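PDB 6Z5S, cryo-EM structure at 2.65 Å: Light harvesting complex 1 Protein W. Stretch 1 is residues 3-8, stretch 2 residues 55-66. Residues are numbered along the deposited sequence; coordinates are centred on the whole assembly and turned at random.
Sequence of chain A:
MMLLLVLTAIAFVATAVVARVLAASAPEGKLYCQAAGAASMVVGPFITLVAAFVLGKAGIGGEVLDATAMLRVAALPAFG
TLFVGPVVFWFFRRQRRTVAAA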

# COMPACT_ATOMS: atom_id res chain seq x y z
N LEU A 3 -35.76 30.82 34.76
CA LEU A 3 -34.35 30.47 34.66
C LEU A 3 -33.59 31.55 33.90
O LEU A 3 -34.17 32.29 33.11
CB LEU A 3 -34.17 29.12 33.96
CG LEU A 3 -34.39 29.07 32.45
CD1 LEU A 3 -33.77 27.81 31.88
CD2 LEU A 3 -35.88 29.12 32.12
N LEU A 4 -32.29 31.64 34.15
CA LEU A 4 -31.45 32.67 33.57
C LEU A 4 -30.85 32.28 32.23
O LEU A 4 -30.69 33.15 31.37
CB LEU A 4 -30.31 33.04 34.53
CG LEU A 4 -30.66 33.46 35.95
CD1 LEU A 4 -30.77 32.25 36.86
CD2 LEU A 4 -29.63 34.42 36.47
N LEU A 5 -30.50 31.01 32.06
CA LEU A 5 -29.73 30.60 30.89
C LEU A 5 -30.43 30.97 29.60
O LEU A 5 -29.94 31.79 28.82
CB LEU A 5 -29.45 29.10 30.95
CG LEU A 5 -28.53 28.60 29.84
CD1 LEU A 5 -27.22 29.35 29.90
CD2 LEU A 5 -28.30 27.11 29.96
N VAL A 6 -31.60 30.37 29.35
CA VAL A 6 -32.35 30.73 28.15
C VAL A 6 -32.84 32.17 28.22
O VAL A 6 -33.11 32.78 27.18
CB VAL A 6 -33.53 29.76 27.93
CG1 VAL A 6 -34.64 30.04 28.92
CG2 VAL A 6 -34.04 29.85 26.51
N LEU A 7 -32.94 32.73 29.42
CA LEU A 7 -33.31 34.13 29.54
C LEU A 7 -32.20 35.04 29.06
O LEU A 7 -32.48 36.11 28.50
CB LEU A 7 -33.66 34.46 30.99
CG LEU A 7 -34.22 35.85 31.28
CD1 LEU A 7 -35.19 35.73 32.43
CD2 LEU A 7 -33.12 36.83 31.63
N THR A 8 -30.94 34.66 29.26
CA THR A 8 -29.84 35.52 28.86
C THR A 8 -29.68 35.44 27.35
O THR A 8 -28.67 34.96 26.82
CB THR A 8 -28.55 35.13 29.60
OG1 THR A 8 -28.78 35.20 31.01
CG2 THR A 8 -27.44 36.11 29.28
N LEU A 55 -28.32 40.77 36.27
CA LEU A 55 -29.52 39.97 36.45
C LEU A 55 -29.29 38.72 37.28
O LEU A 55 -30.17 37.85 37.33
CB LEU A 55 -30.13 39.61 35.08
CG LEU A 55 -29.42 38.67 34.10
CD1 LEU A 55 -29.83 37.23 34.30
CD2 LEU A 55 -29.70 39.10 32.67
N GLY A 56 -28.14 38.59 37.92
CA GLY A 56 -27.95 37.52 38.88
C GLY A 56 -28.07 38.04 40.30
O GLY A 56 -28.50 37.31 41.20
N LYS A 57 -27.66 39.29 40.52
CA LYS A 57 -27.96 39.94 41.78
C LYS A 57 -29.47 40.09 41.96
O LYS A 57 -30.05 39.57 42.92
CB LYS A 57 -27.25 41.29 41.86
CG LYS A 57 -25.74 41.15 41.88
CD LYS A 57 -25.31 40.44 43.16
CE LYS A 57 -23.80 40.32 43.27
NZ LYS A 57 -23.26 39.31 42.31
N ALA A 58 -30.12 40.78 41.03
CA ALA A 58 -31.58 40.75 40.97
C ALA A 58 -31.99 39.38 40.48
O ALA A 58 -31.90 39.07 39.30
CB ALA A 58 -32.09 41.85 40.05
N GLY A 59 -32.42 38.52 41.40
CA GLY A 59 -32.78 37.16 41.05
C GLY A 59 -33.94 37.09 40.09
O GLY A 59 -35.05 37.50 40.43
N ILE A 60 -33.70 36.58 38.89
CA ILE A 60 -34.75 36.46 37.88
C ILE A 60 -35.25 35.03 37.74
O ILE A 60 -36.44 34.80 37.56
CB ILE A 60 -34.26 37.00 36.52
CG1 ILE A 60 -33.52 38.32 36.72
CG2 ILE A 60 -35.44 37.22 35.61
CD1 ILE A 60 -34.35 39.39 37.37
N GLY A 61 -34.35 34.05 37.83
CA GLY A 61 -34.77 32.67 37.81
C GLY A 61 -35.19 32.20 39.18
O GLY A 61 -34.91 31.06 39.57
N GLY A 62 -35.86 33.08 39.93
CA GLY A 62 -36.26 32.77 41.29
C GLY A 62 -35.11 32.53 42.24
O GLY A 62 -35.32 32.00 43.33
N GLU A 63 -33.90 32.94 41.86
CA GLU A 63 -32.71 32.58 42.61
C GLU A 63 -31.66 33.67 42.45
O GLU A 63 -31.57 34.30 41.40
CB GLU A 63 -32.16 31.23 42.13
CG GLU A 63 -30.90 30.78 42.84
CD GLU A 63 -31.12 30.52 44.31
OE1 GLU A 63 -32.26 30.19 44.70
OE2 GLU A 63 -30.15 30.66 45.08
N VAL A 64 -30.86 33.87 43.50
CA VAL A 64 -29.72 34.78 43.45
C VAL A 64 -28.44 33.96 43.40
O VAL A 64 -28.31 32.95 44.10
CB VAL A 64 -29.73 35.75 44.66
CG1 VAL A 64 -29.57 34.99 45.97
CG2 VAL A 64 -28.65 36.80 44.50
N LEU A 65 -27.51 34.38 42.55
CA LEU A 65 -26.32 33.60 42.25
C LEU A 65 -25.08 34.28 42.81
O LEU A 65 -25.05 35.50 43.00
CB LEU A 65 -26.15 33.42 40.74
CG LEU A 65 -27.19 32.54 40.06
CD1 LEU A 65 -26.75 32.18 38.65
CD2 LEU A 65 -27.43 31.28 40.88
N ASP A 66 -24.06 33.48 43.08
CA ASP A 66 -22.76 33.98 43.49
C ASP A 66 -21.98 34.43 42.26
O ASP A 66 -22.52 34.54 41.16
CB ASP A 66 -21.99 32.92 44.27
CG ASP A 66 -22.62 32.62 45.61
OD1 ASP A 66 -23.27 33.52 46.18
OD2 ASP A 66 -22.48 31.48 46.09

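The contact between residues 3-8 and 55-66 is apolar. No hydrogen bond crosses it, and the two stretches bury 389 Å² in total.

Leu4 covers the most surface. Its CA-to-CB bond points sideways, but the end of the side chain comes nearer to stretch 2; chi1 is m. Leu4 CD2 lies 3.6 Å from Leu55 CD1. Leu65 CD1 is close to both methyls, 4.3 Å from Leu4 CD2 and 4.4 Å from Leu4 CD1. Leu4 CD1 is also 4.1 Å from Gly61 N. Here the backbones come close: Leu3 CA and Gly61 CA are 3.9 Å apart. Gly61 has no side chain, and an ideal CB there would clash with Leu4 CD1 at 2.9 Å.

Leu55 points toward stretch 1. Besides Leu4 it meets Leu7, with Leu55 CD2 4.2 Å from Leu7 CD2. Thr8 OG1 sits 4.0 Å from Leu55 CD1, a van der Waals contact. Thr8 OG1 donates a hydrogen bond to Leu4 O, 2.8 Å away, within its own stretch. Thr8 N also bonds Leu4 O, at 2.6 Å.

Leu7 points toward stretch 2 as well. Leu7 CD1 reaches Ile60 CG2 at 3.5 Å, extending the apolar contact beyond Leu55.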